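Local coordinates for transcriptional regulator (GntR family) (PDB 3DDV), which probably binds a small-molecule effector through its UTRA domain and so modulates transcription as a regulator of the GntR family, at residues I112-Q117 with R131-G136; I48-A53 with A101-I106; Y13-P18 with E31-R36; E24-G29 with S54-L59. All coordinates share one frame; numbering follows the deposited sequence.

How the interactions relate
From the N terminus, strand 8-16 leads into helix 20-26 and returns as strand 34-43; interaction 3 closes this first loop by pairing the two strands. Interaction 4 crosses it: residues 24-29 lie inside that loop, and their partner 54-59 follows at the end of strand 46-56. Interaction 2 begins just upstream on that strand and spans two helices and strand 84-95 before reaching the end of helix 98-104; its segments alternate with those of interaction 4. Interaction 1 comes last, closing the hairpin of strands 111-121 and 126-135. Neighbouring strands 46-56 and 126-135 join interactions 1 and 2, and helices at opposite ends are tied to one antiparallel sheet.

Interaction 1 of 4, residues I112-Q117 with R131-G136; sequences ILRVRQ and RTQYAG
Val115 O takes the shortest polar bond between the strands, from Thr132 N at 2.8 Å, and a CA-H...O contact from Arg131 CA at 3.4 Å comes to the same oxygen. Thr132 O returns the pairing to Val115 N, and Leu113 and Tyr134 repeat the reciprocal pair of bonds two residues along, giving the antiparallel ladder of the hairpin formed by strands 111-121 and 126-135. On the face carrying Leu113, Val115, Thr132 and Tyr134, chi1 of -60° sets Tyr134 CG beside its own backbone N, and the ring edge reaches Val115, CE2 of the tyrosine meeting Val115 CG2 at 3.6 Å. Thr132 CG2 sits 3.4 Å above the ring plane, offset toward the rim. The Phe139 ring also stacks on Tyr134. The other face carries Arg114, Arg116 and Arg131 along with Ile112, Gln133 and Ala135. Arg114 NE lies 3.6 Å above the centre of the Arg116 guanidinium, and Arg131 NE is 5.7 Å from Arg116 NH1. The clustered guanidinium groups probably repel one another, with a long, weak ion pair to Glu22 partly offsetting Arg131, whereas the face of Leu113, Val115 and Tyr134 is largely apolar, and Leu113 packs there on Leu113 of the second subunit.

Interaction 2 of 4, residues I48-A53 with A101-I106; sequences ICFEVA and AEYLEI
Chi1 of 176° sets Phe50 CG anti to its backbone N, and chi1 of -70° sets Tyr103 CG anti to its carbonyl carbon; from these positions the two rings come into contact. Their planes are nearly parallel, only 6° apart, but displaced from each other with little overlap, the centroids separated by 4.9 Å. Contact is made by neighbouring atoms of each ring, closest where Phe50 CE1 approaches Tyr103 CD2 at 3.5 Å. Next to this pair, Leu104 puts one methyl on the strand backbone: its CD2 lies 3.4 Å from Cys49 N and 4.4 Å from Phe50 CB. A classic beta bulge sets Ile48 and Cys49 together opposite Arg41, so the leucine packs where the strand is irregular. The helix stops here too. Glu105 has positive phi in a Schellman motif, in which Ile106 N bonds to Ala101 O at 3.1 Å, and Arg138 NH1 takes up Leu104 O. Tyr103 also touches Ile40 on the adjoining strand 34-43. The last turn of helix 98-104 is thus laid on the sheet through rings and a methyl, a union resting on dispersion and burial of apolar surface instead of directional polar bonds.

Interaction 3 of 4, residues Y13-P18 with E31-R36; sequences YFVAKP and EDSILR
Tyr13 offers one ring face to Leu35, whose CD1 lies 4.2 Å from the ring centroid and 19° off the normal, a CH-pi contact displaced toward the rim. The other methyl reaches the phenol end, with Leu35 CD2 3.6 Å from Tyr13 CZ. The Phe14 ring is met obliquely by the side chain of Arg36, Phe14 CZ to Arg36 CD at 4.3 Å. These residues belong to an antiparallel strand pair, with 8-16 the outermost strand on this side of the sheet within the chain and 34-43 its neighbour; the connection between them carries helix 20-26. Phe14 with Arg36 and Ala16 with Ile34 are the hydrogen-bonded pairs, each held by reciprocal N-H...O bonds, and Val15 with Leu35 is the non-hydrogen-bonded pair between them. Leu35 CG stands anti to its backbone N (chi1 -179°), and its CD1 also meets Val15 CG2 at 3.9 Å. Helix 65-70 closes over the Tyr13 and Leu35 side through Ile68, while Leu26 and Leu28 pack on Ile34. Beyond the strands, Pro18 CB rests against Ile34 CG2 at 4.0 Å. At the surface, a salt bridge links the two ends of the connection that carries helix 20-26: Lys17 NZ reaches Glu31 OE1 at 2.8 Å, on the syn side of that oxygen and 21° out of the carboxylate plane.

Interaction 4 of 4, residues E24-G29 with S54-L59; sequences EKLQLG and SIPYSL
Leu26 reaches from the last turn of helix 20-26 toward Ser54 and Pro56 at the end of strand 46-56. Its CB points at the strand, and chi1 of -72° turns CG anti to the carbonyl carbon, beside the backbone N. Beyond CG, both methyls lie against Ser54 O and Pro56 CD, CD1 the nearer. Leu26 CD1 is 3.4 Å from Ser54 O, 4.2 Å from Ser54 CB and 3.9 Å from Pro56 CD. Leu26 CD2 stays a little farther off, 4.0 Å from the same Ser54 O and 4.2 Å from Pro56 CD. The leucine and proline side chains cross obliquely. Leu28, two residues on, adds a looser touch of its CD2 on Pro56 CB at 4.3 Å. Pro126 of strand 126-135 touches Leu26 as well, which brings a second strand of the sheet into this apolar cluster. The hydroxyl of Ser54 has a polar partner of its own, Glu22 on the same helix, so the buried serine joins helix and strand by a hydrogen bond as well as by packing. Gln27, with positive phi, lies between the two leucines, and the arrangement is that of a Schellman motif: the helix ends, and apolar residues on both sides of its C-prime position pack onto the sheet.

Interaction 1 of 4, residues I112-Q117 with R131-G136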
loop_
_atom_site.group_PDB
_atom_site.type_symbol
_atom_site.label_atom_id
_atom_site.label_comp_id
_atom_site.label_asym_id
_atom_site.label_seq_id
_atom_site.Cartn_x
_atom_site.Cartn_y
_atom_site.Cartn_z
ATOM N N ILE B 112 6.422 7.542 -21.138
ATOM C CA ILE B 112 5.818 6.390 -21.827
ATOM C C ILE B 112 5.121 5.483 -20.857
ATOM O O ILE B 112 5.661 5.158 -19.819
ATOM C CB ILE B 112 6.868 5.524 -22.549
ATOM C CG1 ILE B 112 7.493 6.291 -23.743
ATOM C CG2 ILE B 112 6.245 4.236 -22.948
ATOM C CD1 ILE B 112 6.521 6.676 -24.865
ATOM N N LEU B 113 3.903 5.090 -21.199
ATOM C CA LEU B 113 3.204 4.092 -20.417
ATOM C C LEU B 113 3.503 2.794 -21.116
ATOM O O LEU B 113 3.177 2.627 -22.304
ATOM C CB LEU B 113 1.682 4.314 -20.387
ATOM C CG LEU B 113 1.022 3.221 -19.546
ATOM C CD1 LEU B 113 1.194 3.600 -18.078
ATOM C CD2 LEU B 113 -0.383 2.984 -19.892
ATOM N N ARG B 114 4.106 1.876 -20.377
ATOM C CA ARG B 114 4.533 0.628 -20.953
ATOM C C ARG B 114 3.692 -0.482 -20.467
ATOM O O ARG B 114 3.514 -0.656 -19.283
ATOM C CB ARG B 114 5.938 0.293 -20.543
ATOM C CG ARG B 114 6.459 -0.893 -21.348
ATOM C CD ARG B 114 7.939 -1.002 -21.290
ATOM N NE ARG B 114 8.230 -1.744 -20.110
ATOM C CZ ARG B 114 9.323 -1.581 -19.373
ATOM N NH1 ARG B 114 10.225 -0.676 -19.728
ATOM N NH2 ARG B 114 9.514 -2.323 -18.271
ATOM N N VAL B 115 3.209 -1.271 -21.394
ATOM C CA VAL B 115 2.466 -2.458 -21.031
ATOM C C VAL B 115 3.142 -3.638 -21.666
ATOM O O VAL B 115 3.329 -3.663 -22.863
ATOM C CB VAL B 115 1.007 -2.403 -21.533
ATOM C CG1 VAL B 115 0.225 -3.614 -21.013
ATOM C CG2 VAL B 115 0.408 -1.142 -21.098
ATOM N N ARG B 116 3.495 -4.609 -20.859
ATOM C CA ARG B 116 3.951 -5.862 -21.356
ATOM C C ARG B 116 2.914 -6.893 -20.996
ATOM O O ARG B 116 2.488 -6.981 -19.853
ATOM C CB ARG B 116 5.240 -6.257 -20.654
ATOM C CG ARG B 116 6.454 -5.357 -20.906
ATOM C CD ARG B 116 7.629 -6.175 -20.673
ATOM N NE ARG B 116 8.788 -5.499 -20.119
ATOM C CZ ARG B 116 9.749 -4.960 -20.850
ATOM N NH1 ARG B 116 9.676 -4.921 -22.214
ATOM N NH2 ARG B 116 10.772 -4.424 -20.211
ATOM N N GLN B 117 2.607 -7.752 -21.946
ATOM C CA GLN B 117 1.548 -8.712 -21.776
ATOM C C GLN B 117 1.894 -10.080 -22.353
ATOM O O GLN B 117 2.467 -10.142 -23.416
ATOM C CB GLN B 117 0.373 -8.152 -22.499
ATOM C CG GLN B 117 -0.546 -9.146 -23.098
ATOM C CD GLN B 117 -1.828 -8.451 -23.584
ATOM O OE1 GLN B 117 -2.347 -7.501 -22.968
ATOM N NE2 GLN B 117 -2.295 -8.893 -24.721
ATOM N N ARG B 131 4.575 -6.066 -26.181
ATOM C CA ARG B 131 5.236 -5.054 -25.366
ATOM C C ARG B 131 4.941 -3.757 -26.068
ATOM O O ARG B 131 5.397 -3.526 -27.213
ATOM C CB ARG B 131 6.724 -5.316 -25.305
ATOM C CG ARG B 131 7.053 -6.703 -24.745
ATOM C CD ARG B 131 8.252 -7.321 -25.415
ATOM N NE ARG B 131 7.851 -8.178 -26.501
ATOM C CZ ARG B 131 8.707 -8.812 -27.299
ATOM N NH1 ARG B 131 10.004 -8.664 -27.190
ATOM N NH2 ARG B 131 8.256 -9.578 -28.251
ATOM N N THR B 132 4.125 -2.953 -25.406
ATOM C CA THR B 132 3.609 -1.783 -26.005
ATOM C C THR B 132 4.043 -0.554 -25.251
ATOM O O THR B 132 4.082 -0.535 -24.035
ATOM C CB THR B 132 2.146 -1.848 -26.016
ATOM O OG1 THR B 132 1.759 -2.972 -26.786
ATOM C CG2 THR B 132 1.596 -0.590 -26.618
ATOM N N GLN B 133 4.337 0.476 -26.015
ATOM C CA GLN B 133 4.811 1.708 -25.489
ATOM C C GLN B 133 3.885 2.841 -26.015
ATOM O O GLN B 133 3.841 3.147 -27.247
ATOM C CB GLN B 133 6.233 1.829 -25.994
ATOM C CG GLN B 133 7.211 2.291 -24.960
ATOM C CD GLN B 133 8.540 1.688 -25.090
ATOM O OE1 GLN B 133 8.660 0.500 -25.360
ATOM N NE2 GLN B 133 9.565 2.485 -24.873
ATOM N N TYR B 134 3.086 3.406 -25.110
ATOM C CA TYR B 134 2.112 4.478 -25.441
ATOM C C TYR B 134 2.699 5.838 -25.072
ATOM O O TYR B 134 3.311 5.986 -24.002
ATOM C CB TYR B 134 0.848 4.337 -24.602
ATOM C CG TYR B 134 0.124 3.045 -24.780
ATOM C CD1 TYR B 134 -0.842 2.901 -25.754
ATOM C CD2 TYR B 134 0.358 1.996 -23.935
ATOM C CE1 TYR B 134 -1.519 1.716 -25.904
ATOM C CE2 TYR B 134 -0.288 0.836 -24.081
ATOM C CZ TYR B 134 -1.225 0.684 -25.072
ATOM O OH TYR B 134 -1.837 -0.530 -25.209
ATOM N N ALA B 135 2.522 6.823 -25.946
ATOM C CA ALA B 135 2.768 8.229 -25.601
ATOM C C ALA B 135 1.879 8.638 -24.440
ATOM O O ALA B 135 0.673 8.649 -24.598
ATOM C CB ALA B 135 2.456 9.109 -26.778
ATOM N N GLY B 136 2.481 9.000 -23.307
ATOM C CA GLY B 136 1.760 9.236 -22.067
ATOM C C GLY B 136 0.652 10.254 -22.235
ATOM O O GLY B 136 -0.497 10.006 -21.870
#

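Interaction 2 of 4, residues I48-A53 with A101-I106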
loop_
_atom_site.group_PDB
_atom_site.type_symbol
_atom_site.label_atom_id
_atom_site.label_comp_id
_atom_site.label_asym_id
_atom_site.label_seq_id
_atom_site.Cartn_x
_atom_site.Cartn_y
_atom_site.Cartn_z
ATOM N N ILE B 48 -0.217 6.954 -31.492
ATOM C CA ILE B 48 -0.525 6.734 -30.093
ATOM C C ILE B 48 0.495 5.778 -29.477
ATOM O O ILE B 48 0.839 5.911 -28.317
ATOM C CB ILE B 48 -1.921 6.109 -29.924
ATOM C CG1 ILE B 48 -2.989 6.912 -30.680
ATOM C CG2 ILE B 48 -2.311 6.098 -28.481
ATOM C CD1 ILE B 48 -3.093 8.428 -30.269
ATOM N N CYS B 49 0.986 4.804 -30.233
ATOM C CA CYS B 49 1.694 3.699 -29.609
ATOM C C CYS B 49 2.559 2.860 -30.537
ATOM O O CYS B 49 2.369 2.776 -31.733
ATOM C CB CYS B 49 0.671 2.806 -28.891
ATOM S SG CYS B 49 -0.362 1.810 -29.948
ATOM N N PHE B 50 3.545 2.237 -29.946
ATOM C CA PHE B 50 4.459 1.338 -30.646
ATOM C C PHE B 50 4.437 0.019 -29.914
ATOM O O PHE B 50 4.609 -0.031 -28.678
ATOM C CB PHE B 50 5.859 1.899 -30.570
ATOM C CG PHE B 50 6.882 1.018 -31.164
ATOM C CD1 PHE B 50 7.190 1.115 -32.496
ATOM C CD2 PHE B 50 7.550 0.105 -30.397
ATOM C CE1 PHE B 50 8.135 0.320 -33.063
ATOM C CE2 PHE B 50 8.474 -0.696 -30.963
ATOM C CZ PHE B 50 8.772 -0.585 -32.302
ATOM N N GLU B 51 4.244 -1.045 -30.658
ATOM C CA GLU B 51 4.091 -2.358 -30.076
ATOM C C GLU B 51 5.051 -3.371 -30.710
ATOM O O GLU B 51 5.107 -3.499 -31.913
ATOM C CB GLU B 51 2.624 -2.756 -30.299
ATOM C CG GLU B 51 2.260 -4.215 -30.105
ATOM C CD GLU B 51 0.790 -4.483 -30.346
ATOM O OE1 GLU B 51 -0.032 -4.027 -29.463
ATOM O OE2 GLU B 51 0.489 -5.164 -31.370
ATOM N N VAL B 52 5.778 -4.102 -29.892
ATOM C CA VAL B 52 6.505 -5.277 -30.360
ATOM C C VAL B 52 5.698 -6.513 -29.978
ATOM O O VAL B 52 5.350 -6.704 -28.820
ATOM C CB VAL B 52 7.920 -5.398 -29.707
ATOM C CG1 VAL B 52 8.711 -6.508 -30.364
ATOM C CG2 VAL B 52 8.608 -4.123 -29.843
ATOM N N ALA B 53 5.456 -7.385 -30.932
ATOM C CA ALA B 53 4.750 -8.597 -30.618
ATOM C C ALA B 53 5.542 -9.814 -31.098
ATOM O O ALA B 53 6.069 -9.837 -32.205
ATOM C CB ALA B 53 3.369 -8.556 -31.217
ATOM N N ALA B 101 11.047 7.718 -29.555
ATOM C CA ALA B 101 10.702 9.102 -29.792
ATOM C C ALA B 101 10.475 9.350 -31.298
ATOM O O ALA B 101 9.424 9.909 -31.680
ATOM C CB ALA B 101 11.770 9.995 -29.252
ATOM N N GLU B 102 11.432 8.917 -32.141
ATOM C CA GLU B 102 11.294 9.102 -33.594
ATOM C C GLU B 102 10.000 8.499 -34.036
ATOM O O GLU B 102 9.234 9.151 -34.705
ATOM C CB GLU B 102 12.364 8.418 -34.424
ATOM C CG GLU B 102 13.844 8.767 -34.139
ATOM C CD GLU B 102 14.793 7.985 -35.090
ATOM O OE1 GLU B 102 14.421 7.901 -36.311
ATOM O OE2 GLU B 102 15.863 7.460 -34.624
ATOM N N TYR B 103 9.761 7.245 -33.652
ATOM C CA TYR B 103 8.528 6.532 -34.057
ATOM C C TYR B 103 7.232 7.175 -33.572
ATOM O O TYR B 103 6.223 7.170 -34.265
ATOM C CB TYR B 103 8.510 5.114 -33.505
ATOM C CG TYR B 103 9.487 4.141 -34.092
ATOM C CD1 TYR B 103 9.745 4.101 -35.467
ATOM C CD2 TYR B 103 10.103 3.189 -33.276
ATOM C CE1 TYR B 103 10.637 3.179 -36.006
ATOM C CE2 TYR B 103 10.986 2.279 -33.800
ATOM C CZ TYR B 103 11.235 2.284 -35.165
ATOM O OH TYR B 103 12.087 1.370 -35.658
ATOM N N LEU B 104 7.227 7.660 -32.346
ATOM C CA LEU B 104 5.996 8.206 -31.803
ATOM C C LEU B 104 5.911 9.713 -32.011
ATOM O O LEU B 104 4.929 10.330 -31.676
ATOM C CB LEU B 104 5.862 7.807 -30.340
ATOM C CG LEU B 104 5.520 6.333 -30.112
ATOM C CD1 LEU B 104 5.486 6.037 -28.651
ATOM C CD2 LEU B 104 4.173 6.012 -30.683
ATOM N N GLU B 105 6.934 10.302 -32.617
ATOM C CA GLU B 105 6.907 11.729 -32.925
ATOM C C GLU B 105 6.751 12.492 -31.635
ATOM O O GLU B 105 5.790 13.234 -31.478
ATOM C CB GLU B 105 5.749 12.074 -33.864
ATOM C CG GLU B 105 5.589 11.070 -34.952
ATOM C CD GLU B 105 4.925 11.608 -36.173
ATOM O OE1 GLU B 105 3.793 12.130 -36.127
ATOM O OE2 GLU B 105 5.547 11.475 -37.217
ATOM N N ILE B 106 7.691 12.252 -30.717
ATOM C CA ILE B 106 7.788 12.958 -29.448
ATOM C C ILE B 106 9.278 13.054 -29.200
ATOM O O ILE B 106 10.049 12.677 -30.094
ATOM C CB ILE B 106 7.043 12.208 -28.313
ATOM C CG1 ILE B 106 7.683 10.830 -28.058
ATOM C CG2 ILE B 106 5.547 12.087 -28.658
ATOM C CD1 ILE B 106 6.864 9.941 -27.164
#

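Interaction 3 of 4, residues Y13-P18 with E31-R36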
loop_
_atom_site.group_PDB
_atom_site.type_symbol
_atom_site.label_atom_id
_atom_site.label_comp_id
_atom_site.label_asym_id
_atom_site.label_seq_id
_atom_site.Cartn_x
_atom_site.Cartn_y
_atom_site.Cartn_z
ATOM N N TYR B 13 8.797 -7.063 -39.550
ATOM C CA TYR B 13 8.052 -8.289 -39.581
ATOM C C TYR B 13 8.962 -9.392 -40.095
ATOM O O TYR B 13 9.324 -9.413 -41.246
ATOM C CB TYR B 13 6.845 -8.105 -40.504
ATOM C CG TYR B 13 5.843 -9.216 -40.488
ATOM C CD1 TYR B 13 4.805 -9.220 -39.587
ATOM C CD2 TYR B 13 5.916 -10.242 -41.377
ATOM C CE1 TYR B 13 3.868 -10.233 -39.573
ATOM C CE2 TYR B 13 4.975 -11.257 -41.386
ATOM C CZ TYR B 13 3.955 -11.245 -40.472
ATOM O OH TYR B 13 3.017 -12.248 -40.481
ATOM N N PHE B 14 9.346 -10.299 -39.217
ATOM C CA PHE B 14 10.243 -11.371 -39.575
ATOM C C PHE B 14 10.359 -12.439 -38.502
ATOM O O PHE B 14 10.063 -12.212 -37.316
ATOM C CB PHE B 14 11.623 -10.817 -39.885
ATOM C CG PHE B 14 12.286 -10.137 -38.735
ATOM C CD1 PHE B 14 12.402 -8.772 -38.708
ATOM C CD2 PHE B 14 12.853 -10.875 -37.698
ATOM C CE1 PHE B 14 13.040 -8.142 -37.661
ATOM C CE2 PHE B 14 13.497 -10.248 -36.642
ATOM C CZ PHE B 14 13.605 -8.886 -36.627
ATOM N N VAL B 15 10.857 -13.581 -38.934
ATOM C CA VAL B 15 11.005 -14.732 -38.094
ATOM C C VAL B 15 12.392 -14.760 -37.462
ATOM O O VAL B 15 13.398 -14.476 -38.095
ATOM C CB VAL B 15 10.774 -15.975 -38.939
ATOM C CG1 VAL B 15 11.068 -17.205 -38.189
ATOM C CG2 VAL B 15 9.355 -15.981 -39.427
ATOM N N ALA B 16 12.449 -15.110 -36.194
ATOM C CA ALA B 16 13.702 -15.106 -35.456
ATOM C C ALA B 16 13.679 -16.236 -34.474
ATOM O O ALA B 16 12.626 -16.782 -34.171
ATOM C CB ALA B 16 13.873 -13.822 -34.724
ATOM N N LYS B 17 14.850 -16.622 -34.005
ATOM C CA LYS B 17 14.901 -17.566 -32.922
ATOM C C LYS B 17 14.735 -16.678 -31.700
ATOM O O LYS B 17 15.113 -15.529 -31.709
ATOM C CB LYS B 17 16.184 -18.433 -32.986
ATOM C CG LYS B 17 16.301 -19.098 -34.377
ATOM C CD LYS B 17 16.779 -20.519 -34.421
ATOM C CE LYS B 17 18.332 -20.594 -34.099
ATOM N NZ LYS B 17 19.153 -21.649 -34.857
ATOM N N PRO B 18 14.104 -17.180 -30.666
ATOM C CA PRO B 18 13.702 -16.281 -29.620
ATOM C C PRO B 18 14.850 -15.831 -28.746
ATOM O O PRO B 18 15.783 -16.577 -28.551
ATOM C CB PRO B 18 12.744 -17.146 -28.790
ATOM C CG PRO B 18 13.259 -18.541 -29.000
ATOM C CD PRO B 18 13.738 -18.574 -30.396
ATOM N N GLU B 31 15.811 -22.076 -30.538
ATOM C CA GLU B 31 15.494 -22.903 -31.718
ATOM C C GLU B 31 14.026 -23.064 -32.061
ATOM O O GLU B 31 13.747 -23.464 -33.166
ATOM C CB GLU B 31 16.135 -24.324 -31.660
ATOM C CG GLU B 31 17.634 -24.374 -31.260
ATOM C CD GLU B 31 18.494 -23.546 -32.204
ATOM O OE1 GLU B 31 18.482 -23.903 -33.407
ATOM O OE2 GLU B 31 19.124 -22.532 -31.760
ATOM N N ASP B 32 13.091 -22.783 -31.156
ATOM C CA ASP B 32 11.693 -22.595 -31.602
ATOM C C ASP B 32 11.530 -21.189 -32.184
ATOM O O ASP B 32 11.567 -20.204 -31.469
ATOM C CB ASP B 32 10.655 -22.776 -30.489
ATOM C CG ASP B 32 10.705 -24.145 -29.838
ATOM O OD1 ASP B 32 11.031 -25.134 -30.529
ATOM O OD2 ASP B 32 10.387 -24.221 -28.613
ATOM N N SER B 33 11.323 -21.094 -33.483
ATOM C CA SER B 33 11.106 -19.805 -34.099
ATOM C C SER B 33 9.883 -19.123 -33.562
ATOM O O SER B 33 8.895 -19.769 -33.204
ATOM C CB SER B 33 10.926 -19.989 -35.583
ATOM O OG SER B 33 12.110 -20.547 -36.098
ATOM N N ILE B 34 9.964 -17.798 -33.558
ATOM C CA ILE B 34 8.868 -16.899 -33.243
ATOM C C ILE B 34 8.732 -15.929 -34.419
ATOM O O ILE B 34 9.658 -15.740 -35.196
ATOM C CB ILE B 34 9.164 -16.094 -31.991
ATOM C CG1 ILE B 34 10.457 -15.269 -32.189
ATOM C CG2 ILE B 34 9.276 -17.023 -30.782
ATOM C CD1 ILE B 34 10.448 -13.819 -31.643
ATOM N N LEU B 35 7.551 -15.354 -34.566
ATOM C CA LEU B 35 7.308 -14.278 -35.506
ATOM C C LEU B 35 7.418 -13.012 -34.705
ATOM O O LEU B 35 6.813 -12.892 -33.660
ATOM C CB LEU B 35 5.906 -14.374 -36.093
ATOM C CG LEU B 35 5.585 -13.291 -37.119
ATOM C CD1 LEU B 35 6.544 -13.454 -38.335
ATOM C CD2 LEU B 35 4.120 -13.346 -37.553
ATOM N N ARG B 36 8.206 -12.070 -35.171
ATOM C CA ARG B 36 8.391 -10.878 -34.408
ATOM C C ARG B 36 7.966 -9.761 -35.258
ATOM O O ARG B 36 8.415 -9.654 -36.400
ATOM C CB ARG B 36 9.840 -10.694 -34.108
ATOM C CG ARG B 36 10.042 -9.808 -32.927
ATOM C CD ARG B 36 11.085 -8.766 -33.157
ATOM N NE ARG B 36 11.607 -8.413 -31.877
ATOM C CZ ARG B 36 12.449 -9.174 -31.185
ATOM N NH1 ARG B 36 12.929 -10.346 -31.698
ATOM N NH2 ARG B 36 12.840 -8.740 -29.969
#

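Interaction 4 of 4, residues E24-G29 with S54-L59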
loop_
_atom_site.group_PDB
_atom_site.type_symbol
_atom_site.label_atom_id
_atom_site.label_comp_id
_atom_site.label_asym_id
_atom_site.label_seq_id
_atom_site.Cartn_x
_atom_site.Cartn_y
_atom_site.Cartn_z
ATOM N N GLU B 24 11.364 -17.497 -22.154
ATOM C CA GLU B 24 10.761 -17.587 -20.858
ATOM C C GLU B 24 9.220 -17.337 -20.915
ATOM O O GLU B 24 8.439 -18.190 -20.477
ATOM C CB GLU B 24 11.512 -16.588 -19.948
ATOM C CG GLU B 24 11.338 -16.749 -18.439
ATOM C CD GLU B 24 10.578 -15.614 -17.782
ATOM O OE1 GLU B 24 9.959 -14.787 -18.489
ATOM O OE2 GLU B 24 10.603 -15.546 -16.535
ATOM N N LYS B 25 8.801 -16.203 -21.483
ATOM C CA LYS B 25 7.386 -15.824 -21.532
ATOM C C LYS B 25 6.553 -16.683 -22.481
ATOM O O LYS B 25 5.368 -16.869 -22.269
ATOM C CB LYS B 25 7.203 -14.389 -22.028
ATOM C CG LYS B 25 8.015 -13.340 -21.344
ATOM C CD LYS B 25 7.489 -12.954 -19.977
ATOM C CE LYS B 25 8.391 -11.884 -19.399
ATOM N NZ LYS B 25 8.075 -11.633 -17.968
ATOM N N LEU B 26 7.139 -17.131 -23.585
ATOM C CA LEU B 26 6.379 -17.909 -24.550
ATOM C C LEU B 26 6.629 -19.391 -24.308
ATOM O O LEU B 26 6.019 -20.245 -24.953
ATOM C CB LEU B 26 6.742 -17.507 -25.977
ATOM C CG LEU B 26 6.252 -16.149 -26.480
ATOM C CD1 LEU B 26 6.676 -15.918 -27.959
ATOM C CD2 LEU B 26 4.749 -16.051 -26.330
ATOM N N GLN B 27 7.522 -19.670 -23.358
ATOM C CA GLN B 27 7.827 -21.014 -22.908
ATOM C C GLN B 27 8.249 -21.805 -24.095
ATOM O O GLN B 27 7.504 -22.632 -24.586
ATOM C CB GLN B 27 6.629 -21.662 -22.228
ATOM C CG GLN B 27 6.411 -21.226 -20.795
ATOM C CD GLN B 27 4.970 -21.477 -20.383
ATOM O OE1 GLN B 27 4.379 -22.471 -20.820
ATOM N NE2 GLN B 27 4.381 -20.570 -19.579
ATOM N N LEU B 28 9.445 -21.497 -24.565
ATOM C CA LEU B 28 9.948 -22.018 -25.809
ATOM C C LEU B 28 11.415 -22.229 -25.613
ATOM O O LEU B 28 12.075 -21.521 -24.861
ATOM C CB LEU B 28 9.773 -21.003 -26.941
ATOM C CG LEU B 28 8.408 -20.591 -27.504
ATOM C CD1 LEU B 28 8.608 -19.400 -28.440
ATOM C CD2 LEU B 28 7.731 -21.715 -28.259
ATOM N N GLY B 29 11.934 -23.217 -26.302
ATOM C CA GLY B 29 13.345 -23.498 -26.228
ATOM C C GLY B 29 14.045 -22.592 -27.211
ATOM O O GLY B 29 13.396 -21.953 -28.089
ATOM N N SER B 54 5.620 -10.818 -30.235
ATOM C CA SER B 54 6.275 -12.058 -30.577
ATOM C C SER B 54 5.318 -13.242 -30.420
ATOM O O SER B 54 4.765 -13.450 -29.369
ATOM C CB SER B 54 7.534 -12.255 -29.730
ATOM O OG SER B 54 8.603 -11.438 -30.191
ATOM N N ILE B 55 5.145 -14.014 -31.486
ATOM C CA ILE B 55 4.221 -15.143 -31.527
ATOM C C ILE B 55 5.036 -16.392 -31.921
ATOM O O ILE B 55 5.865 -16.318 -32.791
ATOM C CB ILE B 55 3.139 -14.891 -32.594
ATOM C CG1 ILE B 55 2.403 -13.600 -32.266
ATOM C CG2 ILE B 55 2.177 -16.072 -32.703
ATOM C CD1 ILE B 55 2.075 -12.788 -33.433
ATOM N N PRO B 56 4.816 -17.524 -31.246
ATOM C CA PRO B 56 5.480 -18.749 -31.619
ATOM C C PRO B 56 5.243 -18.988 -33.088
ATOM O O PRO B 56 4.094 -18.879 -33.512
ATOM C CB PRO B 56 4.757 -19.791 -30.778
ATOM C CG PRO B 56 4.347 -19.052 -29.583
ATOM C CD PRO B 56 3.955 -17.704 -30.063
ATOM N N TYR B 57 6.290 -19.259 -33.876
ATOM C CA TYR B 57 6.092 -19.324 -35.314
ATOM C C TYR B 57 5.273 -20.547 -35.671
ATOM O O TYR B 57 4.604 -20.552 -36.675
ATOM C CB TYR B 57 7.411 -19.312 -36.122
ATOM C CG TYR B 57 7.199 -19.159 -37.622
ATOM C CD1 TYR B 57 6.358 -18.184 -38.093
ATOM C CD2 TYR B 57 7.834 -19.981 -38.562
ATOM C CE1 TYR B 57 6.116 -18.004 -39.443
ATOM C CE2 TYR B 57 7.599 -19.799 -39.948
ATOM C CZ TYR B 57 6.721 -18.788 -40.359
ATOM O OH TYR B 57 6.387 -18.488 -41.670
ATOM N N SER B 58 5.324 -21.594 -34.864
ATOM C CA SER B 58 4.618 -22.803 -35.231
ATOM C C SER B 58 3.109 -22.625 -35.181
ATOM O O SER B 58 2.426 -23.326 -35.867
ATOM C CB SER B 58 4.963 -23.909 -34.297
ATOM O OG SER B 58 4.225 -23.672 -33.129
ATOM N N LEU B 59 2.572 -21.708 -34.383
ATOM C CA LEU B 59 1.111 -21.505 -34.378
ATOM C C LEU B 59 0.616 -20.697 -35.548
ATOM O O LEU B 59 -0.608 -20.487 -35.685
ATOM C CB LEU B 59 0.620 -20.751 -33.122
ATOM C CG LEU B 59 1.041 -21.316 -31.764
ATOM C CD1 LEU B 59 0.935 -20.239 -30.657
ATOM C CD2 LEU B 59 0.251 -22.589 -31.454
#